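Local structure of response regulator (Caulobacter vibrioides, 3N0R) at residues 23-35 and 52-66. The protein probably acts as a stress-response regulator whose receiver domain controls a sigma-like domain that sequesters an anti-sigma factor. The protein carries 1 engineered substitution. Residues are numbered along the deposited sequence; the frame is centred on the assembly and turned at random.
Sequences LLARLAPHLPYIR and VRVALEALAAGELVL
Leu-27 and Leu-56 meet through their CD1 methyls, 4.0 Å apart, in the middle of an apolar seam between helix 23-27, helix 31-35 and helix 52-60. The helices run roughly antiparallel, the axes of 23-27 and 52-60 at 151° and 11.1 Å. Leu-27 splits its two methyls between neighbours: CD1 also touches Leu-59 CD1, while the Leu-27 and Leu-66 side chains run antiparallel past one another, with Leu-27 CD2 3.8 Å from Leu-66 CD1. That same Leu-66 methyl receives CD1 of Leu-23 at 3.8 Å, which places Leu-66, on the loop that follows Gly-62, against helix 23-27. A Schellman motif at Gly-62 (positive phi, Gly-62 N bonded to Leu-59 O and Glu-63 N to Ala-58 O) lies between helix 52-60 and this loop. CD2 of Leu-23 rests against Leu-59 O at 3.5 Å.

Further along, Leu-31 crosses Leu-56 at about a right angle, its CD1 4.0 Å from Leu-56 CD2, and its CD2 touches Val-52 CG1. Leu-56 reaches both Leu-27 and Leu-31 because its CG lies anti to the backbone N (chi1 173°), which brings its end nearer the other segment than its starting direction suggests. Val-52 fits against Ile-34 and Arg-35: Ile-34 CG2 lies 3.8 Å from Val-52 CG1, and the aliphatic CG of Arg-35 lies against both valine methyls.

Arg-26, by contrast, brings its guanidinium NH2 against Leu-66 CD1. The NH1 atoms of Arg-26 and Arg-35 hydrogen-bond to Met-21 O and Leu-247 O respectively. Ile-34 also packs on Tyr-77 and Phe-80 of helix 72-84, joining the seam to the next helix of the sigma2 region. With dispersion and the partial burial of methyls carrying the contact, its specificity probably rests on the fit of branched side chains.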
ATOM      1  N   LEU A  23      -4.401 -18.376  18.928  1.00 18.02           N
ATOM      2  CA  LEU A  23      -3.875 -17.084  18.513  1.00 18.51           C
ATOM      3  C   LEU A  23      -3.365 -17.030  17.074  1.00 17.74           C
ATOM      4  O   LEU A  23      -3.735 -16.125  16.322  1.00 18.49           O
ATOM      5  CB  LEU A  23      -2.770 -16.638  19.468  1.00 20.52           C
ATOM      6  CG  LEU A  23      -2.101 -15.304  19.144  1.00 21.32           C
ATOM      7  CD1 LEU A  23      -3.122 -14.169  19.139  1.00 22.54           C
ATOM      8  CD2 LEU A  23      -1.000 -15.028  20.147  1.00 23.38           C
ATOM      9  N   LEU A  24      -2.511 -17.964  16.674  1.00 18.66           N
ATOM     10  CA  LEU A  24      -1.906 -17.864  15.347  0.70 19.16           C
ATOM     11  C   LEU A  24      -2.945 -18.011  14.242  1.00 18.52           C
ATOM     12  O   LEU A  24      -2.806 -17.420  13.177  1.00 19.70           O
ATOM     13  CB  LEU A  24      -0.759 -18.865  15.147  0.70 20.50           C
ATOM     14  CG  LEU A  24       0.604 -18.187  14.964  0.70 22.57           C
ATOM     15  CD1 LEU A  24       0.620 -17.283  13.733  0.70 24.94           C
ATOM     16  CD2 LEU A  24       0.955 -17.391  16.214  0.70 21.23           C
ATOM     17  N   ALA A  25      -3.985 -18.804  14.496  1.00 17.48           N
ATOM     18  CA  ALA A  25      -5.059 -18.963  13.524  1.00 17.24           C
ATOM     19  C   ALA A  25      -5.880 -17.688  13.384  1.00 17.68           C
ATOM     20  O   ALA A  25      -6.369 -17.381  12.301  1.00 18.67           O
ATOM     21  CB  ALA A  25      -5.963 -20.120  13.898  1.00 17.47           C
ATOM     22  N   ARG A  26      -6.053 -16.962  14.486  1.00 17.89           N
ATOM     23  CA  ARG A  26      -6.784 -15.699  14.436  1.00 18.92           C
ATOM     24  C   ARG A  26      -5.998 -14.638  13.672  1.00 19.02           C
ATOM     25  O   ARG A  26      -6.587 -13.786  13.007  1.00 20.94           O
ATOM     26  CB  ARG A  26      -7.157 -15.217  15.848  1.00 19.92           C
ATOM     27  CG  ARG A  26      -8.057 -16.214  16.585  1.00 21.95           C
ATOM     28  CD  ARG A  26      -8.886 -15.581  17.689  1.00 25.80           C
ATOM     29  NE  ARG A  26      -8.098 -14.800  18.634  1.00 29.69           N
ATOM     30  CZ  ARG A  26      -7.365 -15.320  19.613  1.00 30.81           C
ATOM     31  NH1 ARG A  26      -7.295 -16.634  19.771  1.00 31.35           N
ATOM     32  NH2 ARG A  26      -6.694 -14.519  20.429  1.00 30.44           N
ATOM     33  N   LEU A  27      -4.670 -14.696  13.769  1.00 17.63           N
ATOM     34  CA  LEU A  27      -3.802 -13.714  13.110  1.00 17.66           C
ATOM     35  C   LEU A  27      -3.487 -14.021  11.645  1.00 17.55           C
ATOM     36  O   LEU A  27      -3.412 -13.114  10.819  1.00 18.25           O
ATOM     37  CB  LEU A  27      -2.467 -13.607  13.845  1.00 19.23           C
ATOM     38  CG  LEU A  27      -2.502 -13.136  15.290  1.00 20.26           C
ATOM     39  CD1 LEU A  27      -1.107 -13.176  15.907  1.00 21.35           C
ATOM     40  CD2 LEU A  27      -3.084 -11.740  15.355  1.00 21.37           C
ATOM     41  N   ALA A  28      -3.271 -15.297  11.336  1.00 17.94           N
ATOM     42  CA  ALA A  28      -2.633 -15.687  10.076  1.00 18.08           C
ATOM     43  C   ALA A  28      -3.287 -15.131   8.804  1.00 17.98           C
ATOM     44  O   ALA A  28      -2.586 -14.648   7.907  1.00 17.91           O
ATOM     45  CB  ALA A  28      -2.487 -17.205   9.995  1.00 18.78           C
ATOM     46  N   PRO A  29      -4.626 -15.202   8.705  1.00 17.84           N
ATOM     47  CA  PRO A  29      -5.246 -14.752   7.455  1.00 18.74           C
ATOM     48  C   PRO A  29      -5.025 -13.262   7.181  1.00 17.14           C
ATOM     49  O   PRO A  29      -5.147 -12.837   6.030  1.00 18.96           O
ATOM     50  CB  PRO A  29      -6.737 -15.028   7.676  1.00 21.31           C
ATOM     51  CG  PRO A  29      -6.791 -16.048   8.759  1.00 22.27           C
ATOM     52  CD  PRO A  29      -5.607 -15.784   9.638  1.00 19.49           C
ATOM     53  N   HIS A  30      -4.694 -12.484   8.208  1.00 15.90           N
ATOM     54  CA  HIS A  30      -4.594 -11.031   8.077  1.00 15.81           C
ATOM     55  C   HIS A  30      -3.173 -10.550   7.841  1.00 14.91           C
ATOM     56  O   HIS A  30      -2.962  -9.386   7.493  1.00 15.38           O
ATOM     57  CB  HIS A  30      -5.207 -10.372   9.316  1.00 16.63           C
ATOM     58  CG  HIS A  30      -6.581 -10.876   9.604  1.00 17.66           C
ATOM     59  ND1 HIS A  30      -7.615 -10.725   8.708  1.00 18.96           N
ATOM     60  CD2 HIS A  30      -7.079 -11.584  10.645  1.00 18.89           C
ATOM     61  CE1 HIS A  30      -8.698 -11.311   9.190  1.00 19.71           C
ATOM     62  NE2 HIS A  30      -8.398 -11.839  10.363  1.00 20.99           N
ATOM     63  N   LEU A  31      -2.199 -11.440   8.020  1.00 14.68           N
ATOM     64  CA  LEU A  31      -0.797 -11.045   7.896  1.00 14.47           C
ATOM     65  C   LEU A  31      -0.390 -10.530   6.512  1.00 14.36           C
ATOM     66  O   LEU A  31       0.266  -9.502   6.425  1.00 14.59           O
ATOM     67  CB  LEU A  31       0.147 -12.143   8.388  1.00 15.97           C
ATOM     68  CG  LEU A  31       0.114 -12.347   9.909  1.00 16.89           C
ATOM     69  CD1 LEU A  31       0.775 -13.666  10.279  1.00 19.29           C
ATOM     70  CD2 LEU A  31       0.739 -11.190  10.681  1.00 18.10           C
ATOM     71  N   PRO A  32      -0.802 -11.200   5.424  1.00 14.64           N
ATOM     72  CA  PRO A  32      -0.383 -10.654   4.123  1.00 14.77           C
ATOM     73  C   PRO A  32      -0.870  -9.220   3.915  1.00 14.47           C
ATOM     74  O   PRO A  32      -0.146  -8.376   3.381  1.00 14.27           O
ATOM     75  CB  PRO A  32      -1.035 -11.608   3.112  1.00 16.60           C
ATOM     76  CG  PRO A  32      -1.167 -12.912   3.871  1.00 18.81           C
ATOM     77  CD  PRO A  32      -1.486 -12.503   5.287  1.00 16.11           C
ATOM     78  N   TYR A  33      -2.089  -8.935   4.358  1.00 13.85           N
ATOM     79  CA  TYR A  33      -2.664  -7.624   4.101  1.00 14.53           C
ATOM     80  C   TYR A  33      -2.099  -6.516   4.976  1.00 13.29           C
ATOM     81  O   TYR A  33      -1.963  -5.373   4.529  1.00 13.95           O
ATOM     82  CB  TYR A  33      -4.192  -7.695   4.104  1.00 16.78           C
ATOM     83  CG  TYR A  33      -4.629  -8.742   3.116  1.00 20.23           C
ATOM     84  CD1 TYR A  33      -4.531  -8.510   1.754  1.00 22.08           C
ATOM     85  CD2 TYR A  33      -5.054  -9.994   3.543  1.00 21.73           C
ATOM     86  CE1 TYR A  33      -4.905  -9.478   0.834  1.00 24.71           C
ATOM     87  CE2 TYR A  33      -5.420 -10.969   2.642  1.00 24.61           C
ATOM     88  CZ  TYR A  33      -5.342 -10.707   1.286  1.00 25.64           C
ATOM     89  OH  TYR A  33      -5.706 -11.678   0.378  1.00 29.59           O
ATOM     90  N   ILE A  34      -1.715  -6.845   6.206  1.00 13.39           N
ATOM     91  CA  ILE A  34      -1.015  -5.845   7.000  1.00 13.17           C
ATOM     92  C   ILE A  34       0.391  -5.589   6.439  1.00 13.17           C
ATOM     93  O   ILE A  34       0.881  -4.478   6.529  1.00 13.04           O
ATOM     94  CB  ILE A  34      -1.027  -6.115   8.523  1.00 13.46           C
ATOM     95  CG1 ILE A  34      -0.618  -4.843   9.273  1.00 13.60           C
ATOM     96  CG2 ILE A  34      -0.159  -7.311   8.894  1.00 14.57           C
ATOM     97  CD1 ILE A  34      -0.853  -4.909  10.761  1.00 14.83           C
ATOM     98  N   ARG A  35       1.010  -6.585   5.797  1.00 13.18           N
ATOM     99  CA  ARG A  35       2.233  -6.302   5.036  1.00 13.60           C
ATOM    100  C   ARG A  35       1.956  -5.317   3.901  1.00 12.83           C
ATOM    101  O   ARG A  35       2.733  -4.397   3.692  1.00 13.30           O
ATOM    102  CB  ARG A  35       2.903  -7.573   4.499  1.00 13.37           C
ATOM    103  CG  ARG A  35       3.416  -8.511   5.587  1.00 14.04           C
ATOM    104  CD  ARG A  35       4.191  -9.709   5.010  1.00 15.30           C
ATOM    105  NE  ARG A  35       4.437 -10.674   6.082  1.00 15.98           N
ATOM    106  CZ  ARG A  35       3.770 -11.806   6.274  1.00 16.34           C
ATOM    107  NH1 ARG A  35       2.849 -12.219   5.411  1.00 17.07           N
ATOM    108  NH2 ARG A  35       4.041 -12.546   7.341  1.00 18.42           N
ATOM    109  N   VAL A  52       5.979  -5.731  10.423  1.00 12.95           N
ATOM    110  CA  VAL A  52       4.962  -6.742  10.645  1.00 13.15           C
ATOM    111  C   VAL A  52       5.534  -7.962  11.388  1.00 13.49           C
ATOM    112  O   VAL A  52       4.910  -8.486  12.315  1.00 13.81           O
ATOM    113  CB  VAL A  52       4.301  -7.172   9.324  1.00 13.45           C
ATOM    114  CG1 VAL A  52       3.422  -8.402   9.534  1.00 14.06           C
ATOM    115  CG2 VAL A  52       3.505  -6.021   8.744  1.00 13.92           C
ATOM    116  N   ARG A  53       6.720  -8.419  10.990  1.00 13.43           N
ATOM    117  CA  ARG A  53       7.328  -9.576  11.631  0.54 14.57           C
ATOM    118  C   ARG A  53       7.539  -9.329  13.128  1.00 14.24           C
ATOM    119  O   ARG A  53       7.287 -10.212  13.955  1.00 15.22           O
ATOM    120  CB  ARG A  53       8.647  -9.937  10.946  0.54 16.27           C
ATOM    121  CG  ARG A  53       9.232 -11.261  11.407  0.54 18.88           C
ATOM    122  CD  ARG A  53      10.453 -11.642  10.585  0.54 22.76           C
ATOM    123  NE  ARG A  53      11.544 -10.679  10.727  0.54 26.20           N
ATOM    124  CZ  ARG A  53      12.440 -10.708  11.709  0.54 28.78           C
ATOM    125  NH1 ARG A  53      12.372 -11.646  12.645  0.54 30.38           N
ATOM    126  NH2 ARG A  53      13.406  -9.799  11.760  0.54 29.18           N
ATOM    127  N   VAL A  54       7.993  -8.129  13.477  1.00 14.15           N
ATOM    128  CA  VAL A  54       8.204  -7.777  14.876  1.00 15.02           C
ATOM    129  C   VAL A  54       6.885  -7.835  15.651  1.00 14.94           C
ATOM    130  O   VAL A  54       6.832  -8.381  16.762  1.00 16.02           O
ATOM    131  CB  VAL A  54       8.837  -6.384  14.999  1.00 15.96           C
ATOM    132  CG1 VAL A  54       8.757  -5.878  16.446  1.00 17.33           C
ATOM    133  CG2 VAL A  54      10.288  -6.418  14.491  1.00 17.51           C
ATOM    134  N   ALA A  55       5.814  -7.280  15.077  1.00 14.35           N
ATOM    135  CA  ALA A  55       4.510  -7.319  15.746  1.00 15.06           C
ATOM    136  C   ALA A  55       4.029  -8.765  15.939  1.00 14.59           C
ATOM    137  O   ALA A  55       3.520  -9.129  17.009  1.00 15.99           O
ATOM    138  CB  ALA A  55       3.486  -6.517  14.956  1.00 16.18           C
ATOM    139  N   LEU A  56       4.180  -9.587  14.903  1.00 14.88           N
ATOM    140  CA  LEU A  56       3.791 -10.994  14.979  1.00 15.60           C
ATOM    141  C   LEU A  56       4.539 -11.720  16.095  1.00 15.86           C
ATOM    142  O   LEU A  56       3.937 -12.424  16.907  1.00 16.94           O
ATOM    143  CB  LEU A  56       4.040 -11.689  13.640  1.00 16.07           C
ATOM    144  CG  LEU A  56       3.839 -13.212  13.623  1.00 17.28           C
ATOM    145  CD1 LEU A  56       2.406 -13.575  13.997  1.00 19.08           C
ATOM    146  CD2 LEU A  56       4.222 -13.773  12.259  1.00 18.46           C
ATOM    147  N   GLU A  57       5.856 -11.549  16.132  1.00 15.94           N
ATOM    148  CA  GLU A  57       6.663 -12.238  17.136  1.00 17.29           C
ATOM    149  C   GLU A  57       6.315 -11.780  18.553  1.00 16.71           C
ATOM    150  O   GLU A  57       6.298 -12.592  19.484  1.00 17.92           O
ATOM    151  CB  GLU A  57       8.158 -12.073  16.859  1.00 18.80           C
ATOM    152  CG  GLU A  57       8.620 -12.692  15.546  1.00 21.57           C
ATOM    153  CD  GLU A  57       8.914 -14.172  15.631  1.00 27.03           C
ATOM    154  OE1 GLU A  57       8.708 -14.781  16.704  1.00 29.29           O
ATOM    155  OE2 GLU A  57       9.361 -14.729  14.604  1.00 30.15           O
ATOM    156  N   ALA A  58       6.032 -10.487  18.718  1.00 16.55           N
ATOM    157  CA  ALA A  58       5.680  -9.951  20.027  1.00 17.05           C
ATOM    158  C   ALA A  58       4.369 -10.553  20.523  1.00 16.32           C
ATOM    159  O   ALA A  58       4.234 -10.919  21.691  1.00 17.86           O
ATOM    160  CB  ALA A  58       5.579  -8.438  19.962  1.00 17.65           C
ATOM    161  N   LEU A  59       3.397 -10.669  19.627  1.00 15.92           N
ATOM    162  CA  LEU A  59       2.132 -11.291  19.986  1.00 16.88           C
ATOM    163  C   LEU A  59       2.319 -12.763  20.330  1.00 17.12           C
ATOM    164  O   LEU A  59       1.783 -13.256  21.328  1.00 18.10           O
ATOM    165  CB  LEU A  59       1.128 -11.149  18.846  1.00 16.42           C
ATOM    166  CG  LEU A  59       0.495  -9.753  18.765  1.00 16.58           C
ATOM    167  CD1 LEU A  59      -0.153  -9.495  17.401  1.00 17.48           C
ATOM    168  CD2 LEU A  59      -0.527  -9.568  19.884  1.00 19.01           C
ATOM    169  N   ALA A  60       3.086 -13.472  19.510  1.00 16.80           N
ATOM    170  CA  ALA A  60       3.254 -14.908  19.710  1.00 18.02           C
ATOM    171  C   ALA A  60       3.943 -15.195  21.044  1.00 19.68           C
ATOM    172  O   ALA A  60       3.688 -16.221  21.674  1.00 21.58           O
ATOM    173  CB  ALA A  60       4.030 -15.517  18.552  1.00 18.96           C
ATOM    174  N   ALA A  61       4.808 -14.276  21.474  1.00 19.26           N
ATOM    175  CA  ALA A  61       5.574 -14.424  22.708  1.00 20.91           C
ATOM    176  C   ALA A  61       4.838 -13.898  23.939  1.00 21.76           C
ATOM    177  O   ALA A  61       5.325 -14.035  25.059  1.00 24.29           O
ATOM    178  CB  ALA A  61       6.923 -13.730  22.572  1.00 22.66           C
ATOM    179  N   GLY A  62       3.678 -13.283  23.734  1.00 20.28           N
ATOM    180  CA  GLY A  62       2.894 -12.768  24.843  1.00 20.56           C
ATOM    181  C   GLY A  62       3.377 -11.443  25.407  1.00 21.38           C
ATOM    182  O   GLY A  62       3.002 -11.060  26.517  1.00 23.04           O
ATOM    183  N   GLU A  63       4.210 -10.739  24.646  1.00 20.93           N
ATOM    184  CA  GLU A  63       4.731  -9.438  25.063  1.00 22.17           C
ATOM    185  C   GLU A  63       3.667  -8.350  24.952  1.00 22.31           C
ATOM    186  O   GLU A  63       3.727  -7.324  25.636  1.00 24.36           O
ATOM    187  CB  GLU A  63       5.976  -9.090  24.251  1.00 24.87           C
ATOM    188  CG  GLU A  63       7.106 -10.063  24.514  1.00 28.79           C
ATOM    189  CD  GLU A  63       8.285  -9.886  23.581  1.00 33.69           C
ATOM    190  OE1 GLU A  63       8.191  -9.074  22.635  1.00 35.48           O
ATOM    191  OE2 GLU A  63       9.306 -10.572  23.798  1.00 35.73           O
ATOM    192  N   LEU A  64       2.725  -8.571  24.040  1.00 23.13           N
ATOM    193  CA  LEU A  64       1.511  -7.769  23.872  0.60 23.59           C
ATOM    194  C   LEU A  64       0.354  -8.742  23.712  1.00 21.98           C
ATOM    195  O   LEU A  64       0.571  -9.870  23.289  1.00 21.11           O
ATOM    196  CB  LEU A  64       1.595  -6.902  22.608  0.60 24.48           C
ATOM    197  CG  LEU A  64       2.453  -5.649  22.722  0.60 24.37           C
ATOM    198  CD1 LEU A  64       2.111  -4.649  21.642  0.60 23.96           C
ATOM    199  CD2 LEU A  64       2.187  -5.051  24.072  0.60 26.86           C
ATOM    200  N   VAL A  65      -0.861  -8.300  23.989  1.00 21.28           N
ATOM    201  CA  VAL A  65      -2.021  -9.155  23.813  1.00 23.02           C
ATOM    202  C   VAL A  65      -3.069  -8.455  22.963  1.00 21.81           C
ATOM    203  O   VAL A  65      -3.321  -7.261  23.141  1.00 22.86           O
ATOM    204  CB  VAL A  65      -2.629  -9.543  25.176  1.00 25.82           C
ATOM    205  CG1 VAL A  65      -3.811 -10.476  24.989  1.00 27.76           C
ATOM    206  CG2 VAL A  65      -1.579 -10.192  26.064  1.00 27.41           C
ATOM    207  N   LEU A  66      -3.668  -9.191  22.031  1.00 20.55           N
ATOM    208  CA  LEU A  66      -4.768  -8.652  21.244  1.00 21.07           C
ATOM    209  C   LEU A  66      -5.891  -8.213  22.155  1.00 22.64           C
ATOM    210  O   LEU A  66      -6.213  -8.889  23.133  1.00 23.69           O
ATOM    211  CB  LEU A  66      -5.348  -9.707  20.312  1.00 21.76           C
ATOM    212  CG  LEU A  66      -4.555 -10.214  19.118  1.00 20.62           C
ATOM    213  CD1 LEU A  66      -5.407 -11.242  18.381  1.00 20.44           C
ATOM    214  CD2 LEU A  66      -4.125  -9.096  18.184  1.00 18.85           C
TER